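Local structure of cycloserine biosynthesis protein DcsG (Streptomyces lavendulae, 6JIL) at residues K92-L98 with V267-E271; E133-T139 with H171-Y177. The protein catalyses the ATP- and magnesium-dependent ring closure of O-ureido-D-serine to the antibiotic D-cycloserine, as an ATP-grasp ligase. All blocks are in the same frame, centred on the assembly; numbering follows the deposited sequence.

Contact 1 of 2, residues K92-L98 with V267-E271; sequences KRYLADL and VLEME. With MG (magnesium ion), chain I; MG (magnesium ion), chain H; ADP (adenosine-5'-diphosphate), chain G.
The phenol oxygen of Y94 takes the backbone N-H of M270 in an almost perfectly straight hydrogen bond (N to OH 2.9 Å, 179° at the hydrogen). With CG of Y94 held between its own backbone N and carbonyl carbon (chi1 57°), the ring reaches from the 92-98 segment to strand 265-271, and CE1 touches CB of M270. Water 1, in the ring plane at its edge, sits 2.6 Å from Y94 OH, accepts from K92 NZ and lies 2.7 Å from E269 OE1, to which it probably donates. The water bridges K92 NZ and E269 OE1, which are themselves 3.7 Å apart. K92 runs extended until a bend at its last torsion (chi4 57°) and gives NZ to the beta-phosphate, 2.9 Å from ADP O2B. Both carboxylate oxygens of E269, OE1 and OE2, bind one magnesium ion, and OE2 also binds the second, at 2.2 Å; OE2 of E271 is a further ligand of the first. Behind this polar layer the CD1 and CD2 methyls of L95 lie against L268 O, and V267 CG1 meets L95 CD2 at 4.0 Å and L98 CD1. R254 forms a salt bridge with E271 OE1. Two magnesium ions and a lysine gathered on the diphosphate would offset its negative charge, consistent with magnesium-assisted phosphoryl transfer in an ATP-grasp enzyme; here the site holds the product ADP.

Contact 2 of 2, residues E133-T139 with H171-Y177; sequences EFVVKPT and HVILQPY. With ADP (adenosine-5'-diphosphate), chain G.
Two central antiparallel strands of the four-stranded sheet in the ATP-grasp fold, 133-138 and 172-176, form one wall of the nucleotide pocket. V135 with Q175 and K137 with I173 are hydrogen-bonded pairs; in the latter pair the shorter bond runs from I173 N to K137 O, 2.8 Å long and 172° at the hydrogen. V135, K137, I173 and Q175 share the face that bears ADP. There K137 NZ gives hydrogen bonds to Q175 OE1 (2.6 Å), ADP N7 and ADP O1A (both 3.0 Å), joining base to alpha-phosphate. A bend at chi3 (76°) turns NZ toward Q175, and NZ comes to OE1 from above the amide plane, 46° out of it. The same OE1 accepts from ADP N6, which also donates to P176 O at 3.0 Å, while T108 holds Q175 NE2. CE1 of Y177 comes within 3.3 Å of ADP C2, the adenine carbon lying over one face of the phenol ring near its rim; V135 CG2 meets the ring's edge in its plane, 3.6 Å from CD1, and D182 binds the hydroxyl. On the reverse face V136 CG2 packs alongside L174 CD2, and V136 CG1 meets V172 CG1, beneath helices 155-167 and 117-127. At the far end T139 CG2 presses on I173 CG1. Sheet residues recognising the adenine edge, with a lysine reaching on to the alpha-phosphate, are characteristic of the ATP-grasp nucleotide site.

Contacts 1 and 2 have centres about 13 Å apart and meet the same ADP from two sides of the ATP-grasp cleft: contact 1 works at the diphosphate and metals, contact 2 mainly at the base. Contact 2 is nested along the chain inside the long loop closed by contact 1; in sequence its strands follow helix 94-100 and precede strand 265-271. It belongs to the four-stranded antiparallel sheet, whereas 265-271 is an outermost strand of the five-stranded one. The two also touch directly: K92 N lies 2.6 Å from T139 O, a probable hydrogen bond, and K92 CB packs on I173 CD1. Helix 94-100 and the loop before it thus join both sheets around one nucleotide.

Contact 1 of 2, residues K92-L98 with V267-E271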
ATOM      1  N   LYS A  92       0.568  -1.565  -7.928  1.00 19.50           N
ATOM      2  CA  LYS A  92       1.990  -1.722  -7.651  1.00 18.86           C
ATOM      3  C   LYS A  92       2.930  -1.435  -8.814  1.00 18.91           C
ATOM      4  O   LYS A  92       4.149  -1.522  -8.669  1.00 17.09           O
ATOM      5  CB  LYS A  92       2.261  -3.114  -7.079  1.00 20.38           C
ATOM      6  CG  LYS A  92       1.841  -3.255  -5.616  1.00 20.51           C
ATOM      7  CD  LYS A  92       2.083  -4.671  -5.103  1.00 22.15           C
ATOM      8  CE  LYS A  92       1.848  -4.774  -3.602  1.00 19.39           C
ATOM      9  NZ  LYS A  92       0.474  -4.342  -3.226  1.00 15.11           N
ATOM     10  N   ARG A  93       2.369  -1.088  -9.966  1.00 16.83           N
ATOM     11  CA  ARG A  93       3.195  -0.745 -11.110  1.00 19.39           C
ATOM     12  C   ARG A  93       3.936   0.561 -10.805  1.00 18.79           C
ATOM     13  O   ARG A  93       4.828   0.967 -11.549  1.00 19.21           O
ATOM     14  CB  ARG A  93       2.335  -0.602 -12.365  1.00 20.38           C
ATOM     15  CG  ARG A  93       1.934  -1.943 -12.955  1.00 25.52           C
ATOM     16  CD  ARG A  93       0.633  -1.856 -13.707  1.00 28.25           C
ATOM     17  NE  ARG A  93       0.698  -0.927 -14.825  1.00 31.63           N
ATOM     18  CZ  ARG A  93      -0.374  -0.449 -15.445  1.00 33.34           C
ATOM     19  NH1 ARG A  93      -1.584  -0.819 -15.042  1.00 33.97           N
ATOM     20  NH2 ARG A  93      -0.239   0.402 -16.456  1.00 34.01           N
ATOM     21  N   TYR A  94       3.578   1.209  -9.699  1.00 17.57           N
ATOM     22  CA  TYR A  94       4.252   2.446  -9.318  1.00 16.99           C
ATOM     23  C   TYR A  94       5.714   2.150  -8.957  1.00 15.39           C
ATOM     24  O   TYR A  94       6.544   3.058  -8.899  1.00 18.08           O
ATOM     25  CB  TYR A  94       3.518   3.134  -8.144  1.00 15.31           C
ATOM     26  CG  TYR A  94       3.372   2.280  -6.897  1.00 18.65           C
ATOM     27  CD1 TYR A  94       4.494   1.861  -6.176  1.00 17.90           C
ATOM     28  CD2 TYR A  94       2.121   1.832  -6.479  1.00 17.33           C
ATOM     29  CE1 TYR A  94       4.372   1.012  -5.082  1.00 19.93           C
ATOM     30  CE2 TYR A  94       1.989   0.978  -5.384  1.00 17.65           C
ATOM     31  CZ  TYR A  94       3.116   0.567  -4.695  1.00 18.33           C
ATOM     32  OH  TYR A  94       3.006  -0.324  -3.653  1.00 18.42           O
ATOM     33  N   LEU A  95       6.037   0.882  -8.717  1.00 14.83           N
ATOM     34  CA  LEU A  95       7.415   0.513  -8.377  1.00 16.37           C
ATOM     35  C   LEU A  95       8.392   0.816  -9.516  1.00 17.21           C
ATOM     36  O   LEU A  95       9.578   1.020  -9.277  1.00 17.02           O
ATOM     37  CB  LEU A  95       7.520  -0.973  -8.013  1.00 15.24           C
ATOM     38  CG  LEU A  95       6.895  -1.434  -6.692  1.00 16.01           C
ATOM     39  CD1 LEU A  95       6.964  -2.938  -6.627  1.00 17.29           C
ATOM     40  CD2 LEU A  95       7.618  -0.809  -5.501  1.00 13.99           C
ATOM     41  N   ALA A  96       7.898   0.839 -10.751  1.00 19.13           N
ATOM     42  CA  ALA A  96       8.760   1.134 -11.896  1.00 21.20           C
ATOM     43  C   ALA A  96       9.006   2.636 -11.980  1.00 22.23           C
ATOM     44  O   ALA A  96      10.074   3.076 -12.407  1.00 23.77           O
ATOM     45  CB  ALA A  96       8.129   0.627 -13.184  1.00 21.32           C
ATOM     46  N   ASP A  97       8.013   3.422 -11.576  1.00 22.45           N
ATOM     47  CA  ASP A  97       8.150   4.869 -11.584  1.00 22.52           C
ATOM     48  C   ASP A  97       9.151   5.239 -10.494  1.00 23.13           C
ATOM     49  O   ASP A  97       9.967   6.149 -10.667  1.00 24.82           O
ATOM     50  CB  ASP A  97       6.799   5.538 -11.317  1.00 23.59           C
ATOM     51  CG  ASP A  97       5.811   5.341 -12.461  1.00 24.60           C
ATOM     52  OD1 ASP A  97       4.680   4.869 -12.210  1.00 24.29           O
ATOM     53  OD2 ASP A  97       6.164   5.667 -13.614  1.00 25.21           O
ATOM     54  N   LEU A  98       9.095   4.522  -9.373  1.00 21.78           N
ATOM     55  CA  LEU A  98      10.022   4.777  -8.277  1.00 21.25           C
ATOM     56  C   LEU A  98      11.436   4.453  -8.729  1.00 22.05           C
ATOM     57  O   LEU A  98      12.371   5.196  -8.432  1.00 23.19           O
ATOM     58  CB  LEU A  98       9.680   3.928  -7.051  1.00 16.50           C
ATOM     59  CG  LEU A  98       8.397   4.313  -6.315  1.00 18.11           C
ATOM     60  CD1 LEU A  98       8.221   3.437  -5.072  1.00 15.52           C
ATOM     61  CD2 LEU A  98       8.461   5.783  -5.931  1.00 14.26           C
ATOM     62  N   VAL A 267      12.456  -0.484  -1.334  1.00 23.46           N
ATOM     63  CA  VAL A 267      11.014  -0.467  -1.228  1.00 21.74           C
ATOM     64  C   VAL A 267      10.390  -1.798  -1.625  1.00 22.10           C
ATOM     65  O   VAL A 267      10.738  -2.374  -2.653  1.00 23.34           O
ATOM     66  CB  VAL A 267      10.422   0.646  -2.111  1.00 22.32           C
ATOM     67  CG1 VAL A 267       8.905   0.641  -2.014  1.00 19.67           C
ATOM     68  CG2 VAL A 267      10.985   1.996  -1.685  1.00 20.73           C
ATOM     69  N   LEU A 268       9.479  -2.283  -0.782  1.00 20.45           N
ATOM     70  CA  LEU A 268       8.749  -3.527  -1.009  1.00 17.24           C
ATOM     71  C   LEU A 268       7.468  -3.053  -1.673  1.00 17.56           C
ATOM     72  O   LEU A 268       7.118  -3.478  -2.767  1.00 17.97           O
ATOM     73  CB  LEU A 268       8.398  -4.185   0.326  1.00 17.70           C
ATOM     74  CG  LEU A 268       7.855  -5.618   0.416  1.00 15.82           C
ATOM     75  CD1 LEU A 268       7.098  -5.749   1.735  1.00 15.66           C
ATOM     76  CD2 LEU A 268       6.951  -5.957  -0.736  1.00 12.93           C
ATOM     77  N   GLU A 269       6.763  -2.171  -0.972  1.00 17.71           N
ATOM     78  CA  GLU A 269       5.532  -1.584  -1.466  1.00 18.16           C
ATOM     79  C   GLU A 269       5.332  -0.259  -0.744  1.00 18.76           C
ATOM     80  O   GLU A 269       5.972   0.011   0.276  1.00 18.13           O
ATOM     81  CB  GLU A 269       4.332  -2.507  -1.228  1.00 18.71           C
ATOM     82  CG  GLU A 269       3.815  -2.550   0.199  1.00 18.31           C
ATOM     83  CD  GLU A 269       2.332  -2.867   0.252  1.00 18.53           C
ATOM     84  OE1 GLU A 269       1.568  -2.201  -0.475  1.00 17.80           O
ATOM     85  OE2 GLU A 269       1.929  -3.767   1.016  1.00 17.95           O
HETATM   86  N   MSE A 270       4.444   0.565  -1.281  1.00 19.70           N
HETATM   87  CA  MSE A 270       4.168   1.879  -0.721  1.00 21.23           C
HETATM   88  C   MSE A 270       2.675   2.156  -0.820  1.00 20.74           C
HETATM   89  O   MSE A 270       2.064   1.896  -1.852  1.00 21.82           O
HETATM   90  CB  MSE A 270       4.969   2.924  -1.499  1.00 23.21           C
HETATM   91  CG  MSE A 270       4.513   4.352  -1.335  1.00 28.82           C
HETATM   92 SE   MSE A 270       5.568   5.561  -2.443  1.00 35.77          SE
HETATM   93  CE  MSE A 270       6.349   6.619  -1.040  1.00 34.60           C
ATOM     94  N   GLU A 271       2.085   2.667   0.258  1.00 20.63           N
ATOM     95  CA  GLU A 271       0.651   2.969   0.280  1.00 20.84           C
ATOM     96  C   GLU A 271       0.364   4.442   0.547  1.00 19.31           C
ATOM     97  O   GLU A 271       0.646   4.967   1.630  1.00 18.35           O
ATOM     98  CB  GLU A 271      -0.053   2.084   1.314  1.00 20.34           C
ATOM     99  CG  GLU A 271      -0.239   0.653   0.828  1.00 22.73           C
ATOM    100  CD  GLU A 271      -0.717  -0.281   1.915  1.00 22.79           C
ATOM    101  OE1 GLU A 271      -1.663   0.071   2.647  1.00 24.56           O
ATOM    102  OE2 GLU A 271      -0.147  -1.376   2.036  1.00 23.09           O
TER
HETATM  103 MG    MG I 405      -0.219  -3.132   0.681  1.00 20.36          MG
HETATM  104 MG    MG H 404       2.516  -5.109   2.717  1.00 22.32          MG
HETATM  105  PB  ADP G 403       0.404  -6.479  -0.013  1.00 15.07           P
HETATM  106  O1B ADP G 403       0.928  -6.369   1.509  1.00 15.55           O
HETATM  107  O2B ADP G 403      -0.062  -5.108  -0.498  1.00 16.24           O
HETATM  108  O3B ADP G 403      -0.781  -7.468  -0.056  1.00 14.51           O
HETATM  109  PA  ADP G 403       3.062  -7.086  -0.371  1.00 15.40           P
HETATM  110  O1A ADP G 403       4.032  -6.600  -1.350  1.00 18.23           O
HETATM  111  O2A ADP G 403       3.203  -6.193   0.937  1.00 18.51           O
HETATM  112  O3A ADP G 403       1.573  -6.993  -1.034  1.00 18.34           O
HETATM  113  O5' ADP G 403       3.382  -8.634  -0.072  1.00 19.41           O
HETATM  114  C5' ADP G 403       2.721  -9.037   1.128  1.00 15.69           C
HETATM  115  C4' ADP G 403       3.730  -9.779   2.014  1.00 17.85           C
HETATM  116  O4' ADP G 403       4.366 -10.836   1.262  1.00 18.45           O
HETATM  117  C3' ADP G 403       4.831  -8.843   2.497  1.00 17.94           C
HETATM  118  O3' ADP G 403       4.489  -8.213   3.725  1.00 20.88           O
HETATM  119  C2' ADP G 403       6.045  -9.768   2.610  1.00 19.64           C
HETATM  120  O2' ADP G 403       6.132 -10.372   3.905  1.00 21.76           O
HETATM  121  C1' ADP G 403       5.810 -10.805   1.489  1.00 19.75           C
HETATM  122  N9  ADP G 403       6.546 -10.442   0.245  1.00 19.96           N
HETATM  123  C8  ADP G 403       6.013  -9.947  -0.920  1.00 19.04           C
HETATM  124  N7  ADP G 403       6.939  -9.796  -1.821  1.00 16.25           N
HETATM  125  C5  ADP G 403       8.127 -10.178  -1.308  1.00 17.79           C
HETATM  126  C6  ADP G 403       9.410 -10.438  -1.861  1.00 17.65           C
HETATM  127  N6  ADP G 403       9.702 -10.087  -3.171  1.00 15.38           N
HETATM  128  N1  ADP G 403      10.332 -11.051  -1.094  1.00 17.83           N
HETATM  129  C2  ADP G 403      10.071 -11.420   0.162  1.00 18.87           C
HETATM  130  N3  ADP G 403       8.882 -11.203   0.720  1.00 18.46           N
HETATM  131  C4  ADP G 403       7.894 -10.596   0.036  1.00 17.97           C
HETATM  132  O   HOH W   1       0.698  -1.142  -2.759  1.00 27.16           O
HETATM  133  O   HOH W   2       2.138  -7.108   4.052  1.00 33.05           O
HETATM  134  O   HOH W   3       4.321  -3.947   3.609  1.00 24.17           O
HETATM  135  O   HOH W   4      -1.733  -2.725  -0.997  1.00 13.47           O

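Contact 2 of 2, residues E133-T139 with H171-Y177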
ATOM      1  N   GLU A 133      13.972 -18.442  -4.970  1.00 24.90           N
ATOM      2  CA  GLU A 133      12.527 -18.413  -4.843  1.00 23.76           C
ATOM      3  C   GLU A 133      12.025 -17.093  -5.396  1.00 21.38           C
ATOM      4  O   GLU A 133      12.775 -16.122  -5.476  1.00 20.92           O
ATOM      5  CB  GLU A 133      12.123 -18.577  -3.372  1.00 24.86           C
ATOM      6  CG  GLU A 133      12.564 -19.910  -2.790  1.00 28.13           C
ATOM      7  CD  GLU A 133      12.134 -20.116  -1.353  1.00 30.18           C
ATOM      8  OE1 GLU A 133      10.922 -20.260  -1.098  1.00 31.59           O
ATOM      9  OE2 GLU A 133      13.017 -20.137  -0.473  1.00 31.54           O
ATOM     10  N   PHE A 134      10.763 -17.060  -5.801  1.00 20.10           N
ATOM     11  CA  PHE A 134      10.184 -15.835  -6.338  1.00 18.44           C
ATOM     12  C   PHE A 134       8.779 -15.675  -5.801  1.00 17.32           C
ATOM     13  O   PHE A 134       8.236 -16.599  -5.205  1.00 17.99           O
ATOM     14  CB  PHE A 134      10.180 -15.866  -7.870  1.00 18.27           C
ATOM     15  CG  PHE A 134       9.369 -16.990  -8.472  1.00 19.39           C
ATOM     16  CD1 PHE A 134       8.141 -16.732  -9.079  1.00 18.51           C
ATOM     17  CD2 PHE A 134       9.864 -18.294  -8.494  1.00 19.55           C
ATOM     18  CE1 PHE A 134       7.421 -17.755  -9.706  1.00 19.28           C
ATOM     19  CE2 PHE A 134       9.151 -19.324  -9.117  1.00 19.18           C
ATOM     20  CZ  PHE A 134       7.929 -19.053  -9.726  1.00 18.63           C
ATOM     21  N   VAL A 135       8.192 -14.500  -5.992  1.00 15.63           N
ATOM     22  CA  VAL A 135       6.851 -14.262  -5.498  1.00 13.31           C
ATOM     23  C   VAL A 135       5.932 -13.802  -6.608  1.00 15.19           C
ATOM     24  O   VAL A 135       6.348 -13.069  -7.511  1.00 15.17           O
ATOM     25  CB  VAL A 135       6.850 -13.190  -4.386  1.00 13.11           C
ATOM     26  CG1 VAL A 135       5.433 -12.976  -3.847  1.00  9.77           C
ATOM     27  CG2 VAL A 135       7.785 -13.611  -3.273  1.00 13.89           C
ATOM     28  N   VAL A 136       4.683 -14.252  -6.538  1.00 13.28           N
ATOM     29  CA  VAL A 136       3.667 -13.866  -7.498  1.00 13.47           C
ATOM     30  C   VAL A 136       2.637 -13.044  -6.740  1.00 14.69           C
ATOM     31  O   VAL A 136       2.232 -13.400  -5.637  1.00 14.73           O
ATOM     32  CB  VAL A 136       2.954 -15.090  -8.121  1.00 13.78           C
ATOM     33  CG1 VAL A 136       1.721 -14.621  -8.916  1.00 10.12           C
ATOM     34  CG2 VAL A 136       3.924 -15.858  -9.026  1.00  9.51           C
ATOM     35  N   LYS A 137       2.212 -11.937  -7.329  1.00 15.37           N
ATOM     36  CA  LYS A 137       1.229 -11.094  -6.670  1.00 13.54           C
ATOM     37  C   LYS A 137       0.579 -10.159  -7.676  1.00 12.34           C
ATOM     38  O   LYS A 137       1.208  -9.758  -8.655  1.00 12.02           O
ATOM     39  CB  LYS A 137       1.901 -10.252  -5.583  1.00 11.50           C
ATOM     40  CG  LYS A 137       2.680  -9.075  -6.148  1.00 12.00           C
ATOM     41  CD  LYS A 137       3.356  -8.226  -5.077  1.00 13.59           C
ATOM     42  CE  LYS A 137       4.600  -8.892  -4.519  1.00 14.98           C
ATOM     43  NZ  LYS A 137       5.367  -7.969  -3.630  1.00 18.26           N
ATOM     44  N   PRO A 138      -0.697  -9.815  -7.452  1.00 12.05           N
ATOM     45  CA  PRO A 138      -1.425  -8.908  -8.337  1.00 13.73           C
ATOM     46  C   PRO A 138      -0.922  -7.498  -8.044  1.00 15.59           C
ATOM     47  O   PRO A 138      -0.532  -7.200  -6.919  1.00 15.60           O
ATOM     48  CB  PRO A 138      -2.870  -9.100  -7.903  1.00 12.22           C
ATOM     49  CG  PRO A 138      -2.725  -9.345  -6.430  1.00 13.51           C
ATOM     50  CD  PRO A 138      -1.576 -10.321  -6.384  1.00 12.84           C
ATOM     51  N   THR A 139      -0.916  -6.630  -9.046  1.00 17.86           N
ATOM     52  CA  THR A 139      -0.455  -5.266  -8.820  1.00 19.22           C
ATOM     53  C   THR A 139      -1.505  -4.481  -8.053  1.00 19.44           C
ATOM     54  O   THR A 139      -1.199  -3.461  -7.426  1.00 19.15           O
ATOM     55  CB  THR A 139      -0.208  -4.536 -10.126  1.00 16.94           C
ATOM     56  OG1 THR A 139      -1.445  -4.421 -10.835  1.00 19.39           O
ATOM     57  CG2 THR A 139       0.804  -5.283 -10.965  1.00 18.74           C
ATOM     58  N   HIS A 171      -2.953  -6.896 -13.528  1.00 20.05           N
ATOM     59  CA  HIS A 171      -1.573  -7.020 -13.977  1.00 19.85           C
ATOM     60  C   HIS A 171      -0.914  -7.831 -12.866  1.00 19.49           C
ATOM     61  O   HIS A 171      -1.331  -7.757 -11.716  1.00 21.77           O
ATOM     62  CB  HIS A 171      -0.895  -5.655 -14.088  1.00 19.76           C
ATOM     63  CG  HIS A 171      -1.118  -4.970 -15.398  1.00 19.28           C
ATOM     64  ND1 HIS A 171      -2.348  -4.489 -15.790  1.00 19.38           N
ATOM     65  CD2 HIS A 171      -0.261  -4.682 -16.407  1.00 21.82           C
ATOM     66  CE1 HIS A 171      -2.241  -3.930 -16.983  1.00 19.23           C
ATOM     67  NE2 HIS A 171      -0.985  -4.033 -17.380  1.00 22.54           N
ATOM     68  N   VAL A 172       0.106  -8.608 -13.198  1.00 19.87           N
ATOM     69  CA  VAL A 172       0.783  -9.428 -12.201  1.00 19.27           C
ATOM     70  C   VAL A 172       2.241  -9.050 -12.080  1.00 20.58           C
ATOM     71  O   VAL A 172       2.914  -8.796 -13.078  1.00 22.45           O
ATOM     72  CB  VAL A 172       0.690 -10.929 -12.559  1.00 19.63           C
ATOM     73  CG1 VAL A 172       1.441 -11.769 -11.532  1.00 19.09           C
ATOM     74  CG2 VAL A 172      -0.773 -11.351 -12.624  1.00 16.44           C
ATOM     75  N   ILE A 173       2.727  -9.005 -10.848  1.00 21.13           N
ATOM     76  CA  ILE A 173       4.116  -8.672 -10.601  1.00 21.23           C
ATOM     77  C   ILE A 173       4.889  -9.901 -10.155  1.00 20.40           C
ATOM     78  O   ILE A 173       4.420 -10.674  -9.326  1.00 21.46           O
ATOM     79  CB  ILE A 173       4.246  -7.549  -9.534  1.00 22.15           C
ATOM     80  CG1 ILE A 173       3.990  -6.193 -10.192  1.00 22.35           C
ATOM     81  CG2 ILE A 173       5.629  -7.559  -8.906  1.00 20.49           C
ATOM     82  CD1 ILE A 173       4.071  -5.033  -9.246  1.00 23.79           C
ATOM     83  N   LEU A 174       6.068 -10.084 -10.742  1.00 20.65           N
ATOM     84  CA  LEU A 174       6.950 -11.193 -10.404  1.00 19.45           C
ATOM     85  C   LEU A 174       8.183 -10.580  -9.757  1.00 19.02           C
ATOM     86  O   LEU A 174       8.782  -9.661 -10.313  1.00 19.38           O
ATOM     87  CB  LEU A 174       7.371 -11.957 -11.666  1.00 17.88           C
ATOM     88  CG  LEU A 174       6.277 -12.605 -12.521  1.00 17.07           C
ATOM     89  CD1 LEU A 174       6.905 -13.291 -13.729  1.00 17.35           C
ATOM     90  CD2 LEU A 174       5.502 -13.607 -11.689  1.00 18.01           C
ATOM     91  N   GLN A 175       8.552 -11.063  -8.576  1.00 19.38           N
ATOM     92  CA  GLN A 175       9.739 -10.545  -7.896  1.00 19.32           C
ATOM     93  C   GLN A 175      10.537 -11.678  -7.281  1.00 18.39           C
ATOM     94  O   GLN A 175       9.984 -12.701  -6.887  1.00 16.78           O
ATOM     95  CB  GLN A 175       9.378  -9.587  -6.749  1.00 18.05           C
ATOM     96  CG  GLN A 175       8.433  -8.461  -7.073  1.00 19.95           C
ATOM     97  CD  GLN A 175       8.085  -7.638  -5.842  1.00 19.85           C
ATOM     98  OE1 GLN A 175       7.723  -8.182  -4.800  1.00 19.96           O
ATOM     99  NE2 GLN A 175       8.188  -6.321  -5.961  1.00 21.77           N
ATOM    100  N   PRO A 176      11.859 -11.512  -7.203  1.00 18.98           N
ATOM    101  CA  PRO A 176      12.635 -12.585  -6.590  1.00 18.96           C
ATOM    102  C   PRO A 176      12.318 -12.507  -5.101  1.00 20.29           C
ATOM    103  O   PRO A 176      12.020 -11.427  -4.593  1.00 20.44           O
ATOM    104  CB  PRO A 176      14.072 -12.180  -6.885  1.00 18.81           C
ATOM    105  CG  PRO A 176      13.999 -10.680  -6.931  1.00 19.04           C
ATOM    106  CD  PRO A 176      12.739 -10.456  -7.732  1.00 18.44           C
ATOM    107  N   TYR A 177      12.358 -13.636  -4.407  1.00 21.55           N
ATOM    108  CA  TYR A 177      12.089 -13.629  -2.979  1.00 22.97           C
ATOM    109  C   TYR A 177      13.294 -13.055  -2.236  1.00 25.31           C
ATOM    110  O   TYR A 177      14.397 -13.600  -2.324  1.00 25.49           O
ATOM    111  CB  TYR A 177      11.822 -15.045  -2.463  1.00 22.17           C
ATOM    112  CG  TYR A 177      11.348 -15.039  -1.034  1.00 22.05           C
ATOM    113  CD1 TYR A 177      10.018 -14.754  -0.725  1.00 22.16           C
ATOM    114  CD2 TYR A 177      12.239 -15.234   0.018  1.00 21.30           C
ATOM    115  CE1 TYR A 177       9.588 -14.655   0.597  1.00 21.41           C
ATOM    116  CE2 TYR A 177      11.819 -15.135   1.348  1.00 22.32           C
ATOM    117  CZ  TYR A 177      10.494 -14.841   1.628  1.00 20.13           C
ATOM    118  OH  TYR A 177      10.073 -14.709   2.932  1.00 20.32           O
TER
HETATM  119  PB  ADP G 403       0.404  -6.479  -0.013  1.00 15.07           P
HETATM  120  O1B ADP G 403       0.928  -6.369   1.509  1.00 15.55           O
HETATM  121  O2B ADP G 403      -0.062  -5.108  -0.498  1.00 16.24           O
HETATM  122  O3B ADP G 403      -0.781  -7.468  -0.056  1.00 14.51           O
HETATM  123  PA  ADP G 403       3.062  -7.086  -0.371  1.00 15.40           P
HETATM  124  O1A ADP G 403       4.032  -6.600  -1.350  1.00 18.23           O
HETATM  125  O2A ADP G 403       3.203  -6.193   0.937  1.00 18.51           O
HETATM  126  O3A ADP G 403       1.573  -6.993  -1.034  1.00 18.34           O
HETATM  127  O5' ADP G 403       3.382  -8.634  -0.072  1.00 19.41           O
HETATM  128  C5' ADP G 403       2.721  -9.037   1.128  1.00 15.69           C
HETATM  129  C4' ADP G 403       3.730  -9.779   2.014  1.00 17.85           C
HETATM  130  O4' ADP G 403       4.366 -10.836   1.262  1.00 18.45           O
HETATM  131  C3' ADP G 403       4.831  -8.843   2.497  1.00 17.94           C
HETATM  132  O3' ADP G 403       4.489  -8.213   3.725  1.00 20.88           O
HETATM  133  C2' ADP G 403       6.045  -9.768   2.610  1.00 19.64           C
HETATM  134  O2' ADP G 403       6.132 -10.372   3.905  1.00 21.76           O
HETATM  135  C1' ADP G 403       5.810 -10.805   1.489  1.00 19.75           C
HETATM  136  N9  ADP G 403       6.546 -10.442   0.245  1.00 19.96           N
HETATM  137  C8  ADP G 403       6.013  -9.947  -0.920  1.00 19.04           C
HETATM  138  N7  ADP G 403       6.939  -9.796  -1.821  1.00 16.25           N
HETATM  139  C5  ADP G 403       8.127 -10.178  -1.308  1.00 17.79           C
HETATM  140  C6  ADP G 403       9.410 -10.438  -1.861  1.00 17.65           C
HETATM  141  N6  ADP G 403       9.702 -10.087  -3.171  1.00 15.38           N
HETATM  142  N1  ADP G 403      10.332 -11.051  -1.094  1.00 17.83           N
HETATM  143  C2  ADP G 403      10.071 -11.420   0.162  1.00 18.87           C
HETATM  144  N3  ADP G 403       8.882 -11.203   0.720  1.00 18.46           N
HETATM  145  C4  ADP G 403       7.894 -10.596   0.036  1.00 17.97           C
HETATM  146  O   HOH W   5      15.548 -16.425  -2.884  1.00 35.54           O
HETATM  147  O   HOH W   6      -4.006  -4.912 -12.112  1.00 27.22           O